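Local coordinates for protein NH(3)-dependent NAD(+) synthetase (Francisella tularensis subsp. holarctica LVS, PDB 3FIU) that belongs to the NAD synthase family, an alpha/beta fold of the HUP clan, and binds adenosine monophosphate, pyrophosphate and magnesium, at residues G31-L36 / P55-I60; E147-Y152 / E228-W233; G39-V44 / S172-L177. All blocks are in the same frame, centred on the assembly; numbering follows the deposited sequence.

In the fold
All three contacts reach one ligand site. Interaction 1 pairs two neighbouring strands whose C-terminal ends receive AMP, and the chain runs from its first strand through a short loop into the helix of interaction 3, where the helix start holds pyrophosphate. Their centres are about 16 Å apart, and they touch where Gly35 O lies 3.2 Å from Ser42 CB. Interaction 2 is a helix pair on the other side of the chain's centre, about 28 Å from interaction 1 between centres. It meets interaction 3 through magnesium: Asp41 OD2 and Glu147 OE1, 2.9 Å apart, both bind the ion, which probably offsets their repulsion, and the same metal-bound water belongs to both contacts.

Interaction 1. Residues G31-L36 / P55-I60; sequences GFVIGL and PTTALI. With AMP (adenosine monophosphate), chain G.
Phe32 O is gripped by two hydrogen bonds, one from Thr57 N at 3.0 Å and one from Arg137, with the Thr56 CA-H as a weaker third contact. The amide of Thr57 comes from about 35° above the carbonyl plane, whereas Leu59 N meets Ile34 O in its carbonyl plane at 2.9 Å. Phe32 N, Ile34 N and Leu36 N in turn bond to the carbonyls of Pro55, Thr57 and Leu59, so each strand alternately gives and accepts. This is the parallel pairing of a beta-alpha-beta unit in a Rossmann-like sheet, with helix 40-51 as the crossover. Phe32, Ile34 and Thr56 touch that helix; small Ala58, on the same face, takes Leu36 CD1 against its CB at 3.9 Å. On the other face, Val33 CG2, anti to its backbone N, reaches diagonally across to Leu59 CG at 4.0 Å. Beta-branched Thr57 suits an extended strand, and its OG1 bonds to Tyr131 and to the same Arg137. At the C-terminal end the strands meet AMP: Gly35 O accepts a bond from the ribose O2' at 2.6 Å, and a side chain on this glycine would collide with N3 of the adenine, whose C2 lies 3.3 Å from Leu36 O.

Interaction 2. Residues E147-Y152 / E228-W233; sequences EWYMGY and ERINFW. With MG (magnesium ion), chain E.
A Schellman motif ends helix 145-150, and the residues around it pack against helix 224-235. Gly151 turns the chain with a positive phi of 51°, which glycine adopts easily, while Tyr152 N bonds back to Glu147 O at 2.9 Å and Gly151 N to Trp148 O. Met150 carries most of the contact on its side: its flexible chain, bent at both chi2 and chi3, lays SD beside the backbone of Ile230 and brings CE to 3.6 Å from Trp233 CB, next to the root of the indole. Beyond the turn, Tyr152 lies alongside Trp233, whose CZ3 sits over one face of the Tyr152 ring, 3.6 Å from Tyr152 CG, the two planes oblique at 47°. Tyr149 CE2 touches Ile230 CG2 at 3.7 Å, and its hydroxyl shares a water with Asn231 OD1. Another water lies between Met150 O and Trp233 O, two acceptors only 3.4 Å apart. At the far end of the segment, the extended Glu147 sends OE1 to magnesium at 2.2 Å, and OE2 accepts a bond from the metal-bound water. Met206 of helix 202-206 packs on Met150, Tyr152 and Trp233, while Ile213 of helix 210-218 touches Met150 and Ile230.

Interaction 3. Residues G39-V44 / S172-L177; sequences GIDSAV and SQVFEL. With MG (magnesium ion), chain E; POP (pyrophosphate 2-), chain H; AMP (adenosine monophosphate), chain G.
Ile40 places CG1 anti to its backbone N (chi1 -169°) and so directs that branch at helix 171-180, while CG2 takes the crowded position between N and carbonyl carbon. Phe175 starts with its CB directed away, but chi1 of -82° swings the ring back. CG1 of Ile40 then rests 3.7 Å from Phe175 CD2, and CG2 sits over the ring face in a CH-pi contact, 4.3 Å from the centroid. Val174 inserts CG1 among Ile40, Asp41 and Val44, coming within 3.5 Å of Asp41 OD1. Val44 divides its branches: CG2 meets Val174 O at 3.5 Å and CG1 the CB of Leu177. The valines and Ile40 fill the gap between helix axes that approach to 9.4 Å at an angle of 48°.

The N-terminal end of helix 40-51 holds the ligands, beside this packing. The SGGIDS sequence of a PP-loop leads into its first turn, with Gly39 at the N-cap, where a side chain would collide with the bridging oxygen of pyrophosphate. Ser42 grips pyrophosphate O1 twice, by N at 2.8 Å and by OG, and the helix N-terminus probably adds a favourable field. Asp41 divides its carboxylate: OD2 binds magnesium at 2.1 Å, while OD1 is held by Lys171 and Asn144, fixing the group's rotation. AMP O1P, pyrophosphate O2 and O4, a water and Glu147 OE1 complete six ligands. Helix 40-51 follows strand 31-35 after a short loop; Ile187 and Leu188 of helix 185-189 touch Ile40, and helix 9-25 meets Leu177 through Ser13.

Interaction 1. Residues G31-L36 / P55-I60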
loop_
_atom_site.group_PDB
_atom_site.type_symbol
_atom_site.label_atom_id
_atom_site.label_comp_id
_atom_site.label_asym_id
_atom_site.label_seq_id
_atom_site.Cartn_x
_atom_site.Cartn_y
_atom_site.Cartn_z
ATOM N N GLY A 31 17.758 10.397 -2.286
ATOM C CA GLY A 31 16.862 11.547 -2.451
ATOM C C GLY A 31 15.397 11.142 -2.448
ATOM O O GLY A 31 15.016 10.096 -1.864
ATOM N N PHE A 32 14.596 11.930 -3.154
ATOM C CA PHE A 32 13.158 11.904 -3.024
ATOM C C PHE A 32 12.455 11.814 -4.354
ATOM O O PHE A 32 12.969 12.232 -5.401
ATOM C CB PHE A 32 12.682 13.206 -2.347
ATOM C CG PHE A 32 13.335 13.474 -1.011
ATOM C CD1 PHE A 32 14.372 14.409 -0.903
ATOM C CD2 PHE A 32 12.911 12.789 0.135
ATOM C CE1 PHE A 32 14.990 14.637 0.346
ATOM C CE2 PHE A 32 13.495 13.027 1.387
ATOM C CZ PHE A 32 14.563 13.946 1.482
ATOM N N VAL A 33 11.234 11.308 -4.283
ATOM C CA VAL A 33 10.306 11.436 -5.390
ATOM C C VAL A 33 8.943 11.789 -4.789
ATOM O O VAL A 33 8.609 11.370 -3.645
ATOM C CB VAL A 33 10.291 10.160 -6.295
ATOM C CG1 VAL A 33 9.787 8.932 -5.536
ATOM C CG2 VAL A 33 9.457 10.381 -7.615
ATOM N N ILE A 34 8.165 12.555 -5.551
ATOM C CA ILE A 34 6.893 13.065 -5.058
ATOM C C ILE A 34 5.928 13.219 -6.226
ATOM O O ILE A 34 6.351 13.595 -7.313
ATOM C CB ILE A 34 7.080 14.390 -4.305
ATOM C CG1 ILE A 34 5.751 14.815 -3.664
ATOM C CG2 ILE A 34 7.563 15.499 -5.248
ATOM C CD1 ILE A 34 5.923 15.777 -2.532
ATOM N N GLY A 35 4.659 12.851 -6.020
ATOM C CA GLY A 35 3.624 13.115 -7.026
ATOM C C GLY A 35 3.076 14.534 -6.859
ATOM O O GLY A 35 2.646 14.919 -5.754
ATOM N N LEU A 36 3.113 15.320 -7.936
ATOM C CA LEU A 36 2.621 16.707 -7.895
ATOM C C LEU A 36 1.287 16.854 -8.590
ATOM O O LEU A 36 1.188 16.706 -9.815
ATOM C CB LEU A 36 3.626 17.681 -8.534
ATOM C CG LEU A 36 4.806 18.277 -7.802
ATOM C CD1 LEU A 36 5.357 19.372 -8.706
ATOM C CD2 LEU A 36 4.423 18.886 -6.470
ATOM N N PRO A 55 18.799 15.155 -4.401
ATOM C CA PRO A 55 18.070 14.910 -5.648
ATOM C C PRO A 55 16.580 14.721 -5.380
ATOM O O PRO A 55 16.202 13.973 -4.485
ATOM C CB PRO A 55 18.681 13.608 -6.165
ATOM C CG PRO A 55 20.121 13.663 -5.691
ATOM C CD PRO A 55 20.043 14.356 -4.324
ATOM N N THR A 56 15.749 15.410 -6.151
ATOM C CA THR A 56 14.305 15.429 -5.895
ATOM C C THR A 56 13.632 15.373 -7.264
ATOM O O THR A 56 13.910 16.209 -8.103
ATOM C CB THR A 56 13.858 16.731 -5.170
ATOM O OG1 THR A 56 14.412 16.772 -3.843
ATOM C CG2 THR A 56 12.306 16.801 -5.048
ATOM N N THR A 57 12.756 14.403 -7.478
ATOM C CA THR A 57 12.059 14.308 -8.781
ATOM C C THR A 57 10.575 14.389 -8.545
ATOM O O THR A 57 10.067 13.772 -7.589
ATOM C CB THR A 57 12.399 12.945 -9.440
ATOM O OG1 THR A 57 13.802 12.909 -9.709
ATOM C CG2 THR A 57 11.610 12.688 -10.775
ATOM N N ALA A 58 9.869 15.085 -9.449
ATOM C CA ALA A 58 8.411 15.145 -9.400
ATOM C C ALA A 58 7.765 14.349 -10.522
ATOM O O ALA A 58 8.193 14.429 -11.669
ATOM C CB ALA A 58 7.925 16.591 -9.459
ATOM N N LEU A 59 6.717 13.597 -10.193
ATOM C CA LEU A 59 5.925 12.960 -11.209
ATOM C C LEU A 59 4.580 13.677 -11.306
ATOM O O LEU A 59 3.914 13.886 -10.311
ATOM C CB LEU A 59 5.717 11.466 -10.898
ATOM C CG LEU A 59 6.968 10.624 -10.693
ATOM C CD1 LEU A 59 6.556 9.127 -10.620
ATOM C CD2 LEU A 59 7.970 10.889 -11.834
ATOM N N ILE A 60 4.202 14.053 -12.521
ATOM C CA ILE A 60 2.841 14.498 -12.790
ATOM C C ILE A 60 2.099 13.376 -13.480
ATOM O O ILE A 60 2.524 12.880 -14.527
ATOM C CB ILE A 60 2.825 15.769 -13.632
ATOM C CG1 ILE A 60 3.609 16.878 -12.929
ATOM C CG2 ILE A 60 1.339 16.210 -13.998
ATOM C CD1 ILE A 60 3.738 18.145 -13.779
HETATM P P AMP G . -5.367 14.879 -2.704
HETATM O O1P AMP G . -5.068 15.160 -1.243
HETATM O O2P AMP G . -6.262 13.642 -2.884
HETATM O O3P AMP G . -5.766 16.014 -3.582
HETATM O "O5'" AMP G . -3.982 14.309 -3.338
HETATM C "C5'" AMP G . -3.182 13.392 -2.563
HETATM C "C4'" AMP G . -1.824 13.268 -3.231
HETATM O "O4'" AMP G . -1.888 12.432 -4.394
HETATM C "C3'" AMP G . -1.289 14.588 -3.770
HETATM O "O3'" AMP G . -0.712 15.320 -2.697
HETATM C "C2'" AMP G . -0.250 14.110 -4.780
HETATM O "O2'" AMP G . 1.006 13.799 -4.137
HETATM C "C1'" AMP G . -0.893 12.838 -5.340
HETATM N N9 AMP G . -1.604 13.178 -6.595
HETATM C C8 AMP G . -2.934 13.412 -6.753
HETATM N N7 AMP G . -3.230 13.711 -8.045
HETATM C C5 AMP G . -2.056 13.698 -8.720
HETATM C C6 AMP G . -1.656 13.908 -10.124
HETATM N N6 AMP G . -2.572 14.257 -11.057
HETATM N N1 AMP G . -0.344 13.761 -10.390
HETATM C C2 AMP G . 0.593 13.443 -9.475
HETATM N N3 AMP G . 0.305 13.214 -8.163
HETATM C C4 AMP G . -0.994 13.330 -7.769
#

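Interaction 2. Residues E147-Y152 / E228-W233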
loop_
_atom_site.group_PDB
_atom_site.type_symbol
_atom_site.label_atom_id
_atom_site.label_comp_id
_atom_site.label_asym_id
_atom_site.label_seq_id
_atom_site.Cartn_x
_atom_site.Cartn_y
_atom_site.Cartn_z
ATOM N N GLU A 147 -6.314 15.566 6.542
ATOM C CA GLU A 147 -6.517 14.357 5.738
ATOM C C GLU A 147 -6.305 13.094 6.558
ATOM O O GLU A 147 -7.123 12.165 6.495
ATOM C CB GLU A 147 -5.604 14.366 4.516
ATOM C CG GLU A 147 -5.750 15.626 3.726
ATOM C CD GLU A 147 -4.665 15.790 2.653
ATOM O OE1 GLU A 147 -5.052 16.124 1.530
ATOM O OE2 GLU A 147 -3.471 15.551 2.913
ATOM N N TRP A 148 -5.227 13.068 7.335
ATOM C CA TRP A 148 -4.951 11.929 8.194
ATOM C C TRP A 148 -6.140 11.629 9.154
ATOM O O TRP A 148 -6.731 10.523 9.144
ATOM C CB TRP A 148 -3.619 12.111 8.944
ATOM C CG TRP A 148 -3.055 10.767 9.360
ATOM C CD1 TRP A 148 -2.948 10.273 10.632
ATOM C CD2 TRP A 148 -2.583 9.723 8.481
ATOM N NE1 TRP A 148 -2.414 8.996 10.599
ATOM C CE2 TRP A 148 -2.176 8.644 9.293
ATOM C CE3 TRP A 148 -2.446 9.613 7.084
ATOM C CZ2 TRP A 148 -1.643 7.466 8.766
ATOM C CZ3 TRP A 148 -1.919 8.419 6.548
ATOM C CH2 TRP A 148 -1.531 7.365 7.396
ATOM N N TYR A 149 -6.521 12.627 9.942
ATOM C CA TYR A 149 -7.638 12.459 10.876
ATOM C C TYR A 149 -8.959 12.068 10.216
ATOM O O TYR A 149 -9.728 11.250 10.759
ATOM C CB TYR A 149 -7.839 13.720 11.750
ATOM C CG TYR A 149 -8.739 13.436 12.935
ATOM C CD1 TYR A 149 -8.213 12.957 14.139
ATOM C CD2 TYR A 149 -10.118 13.607 12.839
ATOM C CE1 TYR A 149 -9.062 12.669 15.235
ATOM C CE2 TYR A 149 -10.972 13.338 13.936
ATOM C CZ TYR A 149 -10.432 12.853 15.109
ATOM O OH TYR A 149 -11.280 12.582 16.171
ATOM N N MET A 150 -9.250 12.663 9.066
ATOM C CA MET A 150 -10.509 12.406 8.391
ATOM C C MET A 150 -10.445 11.085 7.592
ATOM O O MET A 150 -11.448 10.643 7.025
ATOM C CB MET A 150 -10.851 13.570 7.472
ATOM C CG MET A 150 -10.998 14.919 8.198
ATOM S SD MET A 150 -12.565 14.906 9.110
ATOM C CE MET A 150 -13.722 15.234 7.782
ATOM N N GLY A 151 -9.264 10.471 7.561
ATOM C CA GLY A 151 -8.991 9.389 6.604
ATOM C C GLY A 151 -9.343 9.764 5.159
ATOM O O GLY A 151 -9.829 8.903 4.396
ATOM N N TYR A 152 -9.106 11.029 4.765
ATOM C CA TYR A 152 -9.384 11.460 3.393
ATOM C C TYR A 152 -8.138 11.197 2.536
ATOM O O TYR A 152 -7.397 12.131 2.135
ATOM C CB TYR A 152 -9.831 12.944 3.299
ATOM C CG TYR A 152 -10.530 13.287 1.977
ATOM C CD1 TYR A 152 -11.279 14.452 1.825
ATOM C CD2 TYR A 152 -10.439 12.429 0.868
ATOM C CE1 TYR A 152 -11.916 14.761 0.601
ATOM C CE2 TYR A 152 -11.062 12.728 -0.349
ATOM C CZ TYR A 152 -11.798 13.895 -0.481
ATOM O OH TYR A 152 -12.412 14.156 -1.702
ATOM N N GLU A 228 -20.466 16.610 13.365
ATOM C CA GLU A 228 -21.116 15.399 12.859
ATOM C C GLU A 228 -20.341 14.859 11.642
ATOM O O GLU A 228 -20.157 13.639 11.499
ATOM C CB GLU A 228 -22.593 15.650 12.493
ATOM C CG GLU A 228 -23.380 14.374 12.132
ATOM C CD GLU A 228 -23.225 13.980 10.668
ATOM O OE1 GLU A 228 -23.192 14.889 9.813
ATOM O OE2 GLU A 228 -23.142 12.776 10.364
ATOM N N ARG A 229 -19.899 15.757 10.766
ATOM C CA ARG A 229 -19.116 15.325 9.601
ATOM C C ARG A 229 -17.721 14.834 9.999
ATOM O O ARG A 229 -17.246 13.829 9.447
ATOM C CB ARG A 229 -19.046 16.393 8.514
ATOM C CG ARG A 229 -20.382 16.742 7.828
ATOM C CD ARG A 229 -21.348 15.562 7.728
ATOM N NE ARG A 229 -21.105 14.703 6.582
ATOM C CZ ARG A 229 -21.443 13.416 6.526
ATOM N NH1 ARG A 229 -22.037 12.823 7.554
ATOM N NH2 ARG A 229 -21.170 12.715 5.440
ATOM N N ILE A 230 -17.091 15.506 10.973
ATOM C CA ILE A 230 -15.748 15.114 11.443
ATOM C C ILE A 230 -15.723 13.710 12.009
ATOM O O ILE A 230 -14.915 12.883 11.564
ATOM C CB ILE A 230 -15.111 16.133 12.451
ATOM C CG1 ILE A 230 -14.810 17.462 11.741
ATOM C CG2 ILE A 230 -13.831 15.552 13.130
ATOM C CD1 ILE A 230 -14.463 18.645 12.659
ATOM N N ASN A 231 -16.588 13.424 12.988
ATOM C CA ASN A 231 -16.665 12.065 13.556
ATOM C C ASN A 231 -17.098 11.025 12.527
ATOM O O ASN A 231 -16.631 9.912 12.592
ATOM C CB ASN A 231 -17.638 11.983 14.750
ATOM C CG ASN A 231 -17.149 12.739 15.984
ATOM O OD1 ASN A 231 -16.064 12.461 16.531
ATOM N ND2 ASN A 231 -17.991 13.653 16.475
ATOM N N PHE A 232 -18.001 11.366 11.592
ATOM C CA PHE A 232 -18.438 10.386 10.587
ATOM C C PHE A 232 -17.247 9.858 9.743
ATOM O O PHE A 232 -17.043 8.642 9.629
ATOM C CB PHE A 232 -19.531 10.946 9.663
ATOM C CG PHE A 232 -19.808 10.070 8.468
ATOM C CD1 PHE A 232 -19.335 10.421 7.205
ATOM C CD2 PHE A 232 -20.486 8.863 8.612
ATOM C CE1 PHE A 232 -19.566 9.602 6.092
ATOM C CE2 PHE A 232 -20.722 8.032 7.501
ATOM C CZ PHE A 232 -20.259 8.410 6.241
ATOM N N TRP A 233 -16.481 10.783 9.168
ATOM C CA TRP A 233 -15.256 10.463 8.423
ATOM C C TRP A 233 -14.185 9.748 9.269
ATOM O O TRP A 233 -13.616 8.728 8.852
ATOM C CB TRP A 233 -14.683 11.748 7.792
ATOM C CG TRP A 233 -15.437 12.174 6.564
ATOM C CD1 TRP A 233 -16.721 12.648 6.508
ATOM C CD2 TRP A 233 -14.957 12.165 5.212
ATOM N NE1 TRP A 233 -17.078 12.917 5.206
ATOM C CE2 TRP A 233 -16.010 12.639 4.387
ATOM C CE3 TRP A 233 -13.730 11.827 4.615
ATOM C CZ2 TRP A 233 -15.873 12.774 2.989
ATOM C CZ3 TRP A 233 -13.600 11.959 3.229
ATOM C CH2 TRP A 233 -14.664 12.431 2.433
HETATM MG MG MG E . -3.865 16.709 -0.225
HETATM O O HOH W 1 -2.394 15.201 0.545
HETATM O O HOH W 2 -13.784 12.500 15.426
HETATM O O HOH W 3 -12.734 8.426 6.123
#

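Interaction 3. Residues G39-V44 / S172-L177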
loop_
_atom_site.group_PDB
_atom_site.type_symbol
_atom_site.label_atom_id
_atom_site.label_comp_id
_atom_site.label_asym_id
_atom_site.label_seq_id
_atom_site.Cartn_x
_atom_site.Cartn_y
_atom_site.Cartn_z
ATOM N N GLY A 39 -1.923 20.768 -6.399
ATOM C CA GLY A 39 -2.462 21.206 -5.072
ATOM C C GLY A 39 -1.387 21.703 -4.110
ATOM O O GLY A 39 -0.192 21.546 -4.344
ATOM N N ILE A 40 -1.822 22.278 -2.989
ATOM C CA ILE A 40 -0.917 22.865 -2.003
ATOM C C ILE A 40 -0.070 21.858 -1.196
ATOM O O ILE A 40 1.092 22.132 -0.894
ATOM C CB ILE A 40 -1.717 23.748 -1.001
ATOM C CG1 ILE A 40 -0.767 24.566 -0.137
ATOM C CG2 ILE A 40 -2.644 22.873 -0.076
ATOM C CD1 ILE A 40 -0.015 25.576 -0.917
ATOM N N ASP A 41 -0.641 20.704 -0.833
ATOM C CA ASP A 41 0.081 19.736 0.038
ATOM C C ASP A 41 1.307 19.223 -0.688
ATOM O O ASP A 41 2.413 19.224 -0.144
ATOM C CB ASP A 41 -0.789 18.522 0.433
ATOM C CG ASP A 41 -2.027 18.887 1.242
ATOM O OD1 ASP A 41 -1.998 19.881 2.003
ATOM O OD2 ASP A 41 -3.037 18.132 1.107
ATOM N N SER A 42 1.119 18.792 -1.938
ATOM C CA SER A 42 2.261 18.257 -2.690
ATOM C C SER A 42 3.212 19.374 -3.099
ATOM O O SER A 42 4.431 19.158 -3.137
ATOM C CB SER A 42 1.826 17.430 -3.906
ATOM O OG SER A 42 0.925 18.179 -4.728
ATOM N N ALA A 43 2.673 20.573 -3.349
ATOM C CA ALA A 43 3.537 21.721 -3.654
ATOM C C ALA A 43 4.512 22.017 -2.485
ATOM O O ALA A 43 5.744 22.189 -2.672
ATOM C CB ALA A 43 2.701 22.947 -4.016
ATOM N N VAL A 44 3.955 22.103 -1.280
ATOM C CA VAL A 44 4.758 22.380 -0.074
ATOM C C VAL A 44 5.773 21.257 0.166
ATOM O O VAL A 44 6.966 21.517 0.384
ATOM C CB VAL A 44 3.832 22.622 1.166
ATOM C CG1 VAL A 44 4.639 22.661 2.498
ATOM C CG2 VAL A 44 3.005 23.946 1.000
ATOM N N SER A 172 -4.255 25.133 7.509
ATOM C CA SER A 172 -3.820 26.521 7.550
ATOM C C SER A 172 -2.304 26.643 7.692
ATOM O O SER A 172 -1.695 27.572 7.134
ATOM C CB SER A 172 -4.531 27.279 8.681
ATOM O OG SER A 172 -4.077 26.798 9.934
ATOM N N GLN A 173 -1.683 25.712 8.420
ATOM C CA GLN A 173 -0.238 25.719 8.555
ATOM C C GLN A 173 0.459 25.274 7.273
ATOM O O GLN A 173 1.535 25.776 6.947
ATOM C CB GLN A 173 0.223 24.858 9.730
ATOM C CG GLN A 173 -0.149 25.472 11.075
ATOM C CD GLN A 173 0.009 24.514 12.232
ATOM O OE1 GLN A 173 -0.133 23.284 12.084
ATOM N NE2 GLN A 173 0.268 25.073 13.417
ATOM N N VAL A 174 -0.158 24.336 6.555
ATOM C CA VAL A 174 0.343 23.979 5.216
ATOM C C VAL A 174 0.330 25.227 4.298
ATOM O O VAL A 174 1.327 25.513 3.615
ATOM C CB VAL A 174 -0.443 22.804 4.607
ATOM C CG1 VAL A 174 0.015 22.518 3.144
ATOM C CG2 VAL A 174 -0.289 21.533 5.507
ATOM N N PHE A 175 -0.779 25.959 4.292
ATOM C CA PHE A 175 -0.865 27.176 3.483
ATOM C C PHE A 175 0.167 28.233 3.905
ATOM O O PHE A 175 0.759 28.902 3.056
ATOM C CB PHE A 175 -2.272 27.749 3.504
ATOM C CG PHE A 175 -3.215 27.093 2.537
ATOM C CD1 PHE A 175 -4.319 26.393 2.994
ATOM C CD2 PHE A 175 -3.026 27.218 1.166
ATOM C CE1 PHE A 175 -5.233 25.799 2.110
ATOM C CE2 PHE A 175 -3.932 26.611 0.267
ATOM C CZ PHE A 175 -5.026 25.902 0.743
ATOM N N GLU A 176 0.379 28.383 5.214
ATOM C CA GLU A 176 1.402 29.297 5.716
ATOM C C GLU A 176 2.791 28.933 5.197
ATOM O O GLU A 176 3.575 29.808 4.830
ATOM C CB GLU A 176 1.428 29.324 7.250
ATOM C CG GLU A 176 0.279 30.039 7.881
ATOM C CD GLU A 176 0.452 30.154 9.386
ATOM O OE1 GLU A 176 1.544 30.607 9.821
ATOM O OE2 GLU A 176 -0.497 29.796 10.121
ATOM N N LEU A 177 3.090 27.639 5.173
ATOM C CA LEU A 177 4.346 27.154 4.592
ATOM C C LEU A 177 4.417 27.437 3.093
ATOM O O LEU A 177 5.452 27.888 2.580
ATOM C CB LEU A 177 4.517 25.653 4.858
ATOM C CG LEU A 177 4.923 25.243 6.278
ATOM C CD1 LEU A 177 5.026 23.740 6.320
ATOM C CD2 LEU A 177 6.250 25.890 6.639
HETATM MG MG MG E . -3.865 16.709 -0.225
HETATM P P1 POP H . -2.692 18.137 -2.932
HETATM O O1 POP H . -1.298 18.610 -3.266
HETATM O O2 POP H . -2.664 17.030 -1.917
HETATM O O3 POP H . -3.499 17.683 -4.139
HETATM O O POP H . -3.464 19.369 -2.211
HETATM P P2 POP H . -5.004 19.280 -1.743
HETATM O O4 POP H . -5.147 18.205 -0.678
HETATM O O5 POP H . -5.203 20.641 -1.139
HETATM O O6 POP H . -5.961 19.067 -2.890
HETATM P P AMP G . -5.367 14.879 -2.704
HETATM O O1P AMP G . -5.068 15.160 -1.243
HETATM O O2P AMP G . -6.262 13.642 -2.884
HETATM O O3P AMP G . -5.766 16.014 -3.582
HETATM O "O5'" AMP G . -3.982 14.309 -3.338
HETATM C "C5'" AMP G . -3.182 13.392 -2.563
HETATM C "C4'" AMP G . -1.824 13.268 -3.231
HETATM O "O4'" AMP G . -1.888 12.432 -4.394
HETATM C "C3'" AMP G . -1.289 14.588 -3.770
HETATM O "O3'" AMP G . -0.712 15.320 -2.697
HETATM C "C2'" AMP G . -0.250 14.110 -4.780
HETATM O "O2'" AMP G . 1.006 13.799 -4.137
HETATM C "C1'" AMP G . -0.893 12.838 -5.340
HETATM N N9 AMP G . -1.604 13.178 -6.595
HETATM C C8 AMP G . -2.934 13.412 -6.753
HETATM N N7 AMP G . -3.230 13.711 -8.045
HETATM C C5 AMP G . -2.056 13.698 -8.720
HETATM C C6 AMP G . -1.656 13.908 -10.124
HETATM N N6 AMP G . -2.572 14.257 -11.057
HETATM N N1 AMP G . -0.344 13.761 -10.390
HETATM C C2 AMP G . 0.593 13.443 -9.475
HETATM N N3 AMP G . 0.305 13.214 -8.163
HETATM C C4 AMP G . -0.994 13.330 -7.769
HETATM O O HOH W 1 -2.394 15.201 0.545
#